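Local coordinates for protein putative poly(3-hydroxybutyrate) depolymerase LpqC (Bordetella parapertussis 12822, PDB 3D0K) that is probably a serine hydrolase of the alpha/beta-hydrolase fold, thought to depolymerise the polyester poly(3-hydroxybutyrate), at residues Asn103-Pro113 with Arg185-Gly194. Numbering follows the deposited sequence.
Sequences NGRAFTAAGNP and RFPEGLDGVG. With SO4 (sulfate ion), chain F.
Phe-107 reaches across to Phe-186 and Val-193, joining two surface loops of what is probably an alpha/beta-hydrolase fold: one runs between helices 97-100 and 122-133, the other follows strand 168-172. From CB, with CG beside the backbone N (chi1 -64°), the ring end is brought up against residues 185-194. On one side CE1 lies 4.0 Å from CD2 of Phe-186, at the edge of that second ring. At the far end CZ meets the carbonyl O of Phe-186 at 3.4 Å, near the plane of the Phe-107 ring, and CG1 of Val-193 at 3.5 Å. Round the other side CE2 comes to 3.7 Å from the carbonyl O of Gly-192, a backbone oxygen that Pro-113 CG also touches.

No hydrogen bond joins the two segments; they meet through apolar side chains and through carbonyl oxygens set against ring atoms, such as Asn-103 O, in the plane of the Phe-186 ring at its edge, 3.3 Å from CE2. Phe-186 has its CG anti to the backbone N (chi1 -172°), which brings CE2 within 3.6 Å of Ala-106 CB. Pro-187, after a cis peptide bond, lays its CB over the centre of the Phe-186 ring. Trp-119, further along the first loop, also meets this ring.

Residues 108-111 of the first loop form a type I beta turn beside a sulfate, probably from the crystallisation liquor; there Thr-108 OG1 donates to sulfate O1 at 2.8 Å while accepting the backbone N-H of Asn-112.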
loop_
_atom_site.group_PDB
_atom_site.type_symbol
_atom_site.label_atom_id
_atom_site.label_comp_id
_atom_site.label_asym_id
_atom_site.label_seq_id
_atom_site.Cartn_x
_atom_site.Cartn_y
_atom_site.Cartn_z
ATOM N N ASN A 103 10.825 2.149 -2.657
ATOM C CA ASN A 103 11.073 3.303 -3.533
ATOM C C ASN A 103 10.668 3.072 -5.001
ATOM O O ASN A 103 10.890 3.952 -5.873
ATOM C CB ASN A 103 12.563 3.745 -3.513
ATOM C CG ASN A 103 13.109 4.047 -2.097
ATOM O OD1 ASN A 103 14.331 4.298 -1.926
ATOM N ND2 ASN A 103 12.249 4.002 -1.095
ATOM N N GLY A 104 10.082 1.908 -5.283
ATOM C CA GLY A 104 9.405 1.720 -6.593
ATOM C C GLY A 104 10.334 1.572 -7.821
ATOM O O GLY A 104 9.876 1.697 -8.956
ATOM N N ARG A 105 11.614 1.304 -7.606
ATOM C CA ARG A 105 12.597 1.277 -8.733
ATOM C C ARG A 105 12.472 2.564 -9.604
ATOM O O ARG A 105 12.374 2.479 -10.840
ATOM C CB ARG A 105 12.377 0.024 -9.627
ATOM C CG ARG A 105 13.181 -1.166 -9.259
ATOM C CD ARG A 105 13.130 -2.321 -10.269
ATOM N NE ARG A 105 14.067 -2.100 -11.333
ATOM C CZ ARG A 105 13.752 -1.935 -12.615
ATOM N NH1 ARG A 105 14.712 -1.695 -13.495
ATOM N NH2 ARG A 105 12.495 -2.012 -13.021
ATOM N N ALA A 106 12.392 3.725 -8.946
ATOM C CA ALA A 106 12.117 4.998 -9.616
ATOM C C ALA A 106 13.299 5.440 -10.503
ATOM O O ALA A 106 13.131 6.259 -11.418
ATOM C CB ALA A 106 11.814 6.061 -8.626
ATOM N N PHE A 107 14.488 4.937 -10.204
ATOM C CA PHE A 107 15.696 5.379 -10.904
ATOM C C PHE A 107 16.306 4.268 -11.675
ATOM O O PHE A 107 16.238 3.138 -11.246
ATOM C CB PHE A 107 16.726 5.931 -9.924
ATOM C CG PHE A 107 16.259 7.142 -9.217
ATOM C CD1 PHE A 107 15.761 7.048 -7.921
ATOM C CD2 PHE A 107 16.277 8.384 -9.860
ATOM C CE1 PHE A 107 15.278 8.183 -7.265
ATOM C CE2 PHE A 107 15.817 9.524 -9.217
ATOM C CZ PHE A 107 15.320 9.426 -7.896
ATOM N N THR A 108 16.922 4.603 -12.808
ATOM C CA THR A 108 17.780 3.676 -13.502
ATOM C C THR A 108 19.054 3.569 -12.672
ATOM O O THR A 108 19.260 4.330 -11.704
ATOM C CB THR A 108 18.167 4.176 -14.938
ATOM O OG1 THR A 108 18.942 5.378 -14.837
ATOM C CG2 THR A 108 16.918 4.415 -15.797
ATOM N N ALA A 109 19.934 2.650 -13.065
ATOM C CA ALA A 109 21.196 2.484 -12.375
ATOM C C ALA A 109 22.085 3.734 -12.428
ATOM O O ALA A 109 22.856 3.982 -11.505
ATOM C CB ALA A 109 21.942 1.285 -12.951
ATOM N N ALA A 110 21.996 4.493 -13.523
ATOM C CA ALA A 110 22.720 5.737 -13.684
ATOM C C ALA A 110 22.132 6.923 -12.889
ATOM O O ALA A 110 22.701 8.020 -12.915
ATOM C CB ALA A 110 22.807 6.081 -15.151
ATOM N N GLY A 111 21.011 6.696 -12.195
ATOM C CA GLY A 111 20.342 7.732 -11.416
ATOM C C GLY A 111 19.396 8.626 -12.197
ATOM O O GLY A 111 19.045 9.700 -11.740
ATOM N N ASN A 112 18.995 8.202 -13.393
ATOM C CA ASN A 112 18.023 8.988 -14.156
ATOM C C ASN A 112 16.620 8.453 -13.921
ATOM O O ASN A 112 16.447 7.243 -13.682
ATOM C CB ASN A 112 18.372 8.975 -15.622
ATOM C CG ASN A 112 19.772 9.456 -15.846
ATOM O OD1 ASN A 112 20.589 8.754 -16.428
ATOM N ND2 ASN A 112 20.079 10.644 -15.318
ATOM N N PRO A 113 15.623 9.341 -14.013
ATOM C CA PRO A 113 14.280 8.817 -13.730
ATOM C C PRO A 113 13.774 7.822 -14.771
ATOM O O PRO A 113 13.988 8.024 -15.972
ATOM C CB PRO A 113 13.395 10.069 -13.698
ATOM C CG PRO A 113 14.155 11.149 -14.380
ATOM C CD PRO A 113 15.627 10.768 -14.411
ATOM N N ARG A 185 14.653 15.687 -3.707
ATOM C CA ARG A 185 14.619 14.629 -4.696
ATOM C C ARG A 185 13.926 13.422 -4.076
ATOM O O ARG A 185 14.083 13.132 -2.891
ATOM C CB ARG A 185 16.037 14.229 -5.092
ATOM C CG ARG A 185 16.137 13.171 -6.246
ATOM C CD ARG A 185 17.585 13.129 -6.775
ATOM N NE ARG A 185 17.850 14.397 -7.479
ATOM C CZ ARG A 185 17.654 14.566 -8.796
ATOM N NH1 ARG A 185 17.237 13.525 -9.536
ATOM N NH2 ARG A 185 17.899 15.747 -9.381
ATOM N N PHE A 186 13.156 12.744 -4.891
ATOM C CA PHE A 186 12.617 11.446 -4.516
ATOM C C PHE A 186 13.745 10.496 -4.058
ATOM O O PHE A 186 14.823 10.482 -4.662
ATOM C CB PHE A 186 11.831 10.918 -5.698
ATOM C CG PHE A 186 11.058 9.679 -5.417
ATOM C CD1 PHE A 186 9.757 9.766 -4.938
ATOM C CD2 PHE A 186 11.630 8.409 -5.638
ATOM C CE1 PHE A 186 8.990 8.599 -4.662
ATOM C CE2 PHE A 186 10.892 7.225 -5.345
ATOM C CZ PHE A 186 9.558 7.322 -4.890
ATOM N N PRO A 187 13.517 9.693 -2.990
ATOM C CA PRO A 187 12.226 9.518 -2.308
ATOM C C PRO A 187 11.944 10.513 -1.150
ATOM O O PRO A 187 10.899 10.391 -0.501
ATOM C CB PRO A 187 12.313 8.089 -1.804
ATOM C CG PRO A 187 13.812 7.902 -1.484
ATOM C CD PRO A 187 14.572 8.835 -2.397
ATOM N N GLU A 188 12.832 11.481 -0.888
ATOM C CA GLU A 188 12.555 12.406 0.224
ATOM C C GLU A 188 11.397 13.363 -0.125
ATOM O O GLU A 188 10.542 13.681 0.743
ATOM C CB GLU A 188 13.808 13.178 0.713
ATOM C CG GLU A 188 13.410 14.047 1.947
ATOM C CD GLU A 188 14.527 14.923 2.507
ATOM O OE1 GLU A 188 14.380 15.388 3.671
ATOM O OE2 GLU A 188 15.545 15.150 1.806
ATOM N N GLY A 189 11.346 13.756 -1.407
ATOM C CA GLY A 189 10.313 14.652 -1.949
ATOM C C GLY A 189 9.905 14.162 -3.321
ATOM O O GLY A 189 10.186 13.012 -3.656
ATOM N N LEU A 190 9.280 15.026 -4.131
ATOM C CA LEU A 190 8.755 14.629 -5.426
ATOM C C LEU A 190 9.629 15.060 -6.619
ATOM O O LEU A 190 9.218 14.877 -7.768
ATOM C CB LEU A 190 7.341 15.196 -5.604
ATOM C CG LEU A 190 6.332 14.821 -4.500
ATOM C CD1 LEU A 190 5.054 15.685 -4.629
ATOM C CD2 LEU A 190 5.992 13.304 -4.526
ATOM N N ASP A 191 10.806 15.645 -6.349
ATOM C CA ASP A 191 11.617 16.227 -7.425
ATOM C C ASP A 191 12.490 15.137 -8.069
ATOM O O ASP A 191 12.741 14.106 -7.444
ATOM C CB ASP A 191 12.502 17.372 -6.907
ATOM C CG ASP A 191 12.814 18.412 -7.979
ATOM O OD1 ASP A 191 12.126 18.434 -9.029
ATOM O OD2 ASP A 191 13.730 19.251 -7.754
ATOM N N GLY A 192 12.890 15.364 -9.323
ATOM C CA GLY A 192 13.903 14.551 -9.966
ATOM C C GLY A 192 13.440 13.224 -10.559
ATOM O O GLY A 192 14.296 12.394 -10.964
ATOM N N VAL A 193 12.107 13.029 -10.637
ATOM C CA VAL A 193 11.516 11.779 -11.145
ATOM C C VAL A 193 10.401 11.963 -12.171
ATOM O O VAL A 193 9.612 11.043 -12.380
ATOM C CB VAL A 193 11.000 10.892 -9.980
ATOM C CG1 VAL A 193 12.160 10.171 -9.318
ATOM C CG2 VAL A 193 10.151 11.714 -8.976
ATOM N N GLY A 194 10.317 13.141 -12.795
ATOM C CA GLY A 194 9.303 13.423 -13.829
ATOM C C GLY A 194 7.856 13.559 -13.342
ATOM O O GLY A 194 6.906 13.375 -14.113
HETATM S S SO4 F . 20.111 5.435 -18.399
HETATM O O1 SO4 F . 19.448 6.287 -17.415
HETATM O O2 SO4 F . 20.633 6.308 -19.450
HETATM O O3 SO4 F . 21.212 4.744 -17.740
HETATM O O4 SO4 F . 19.226 4.445 -19.016
#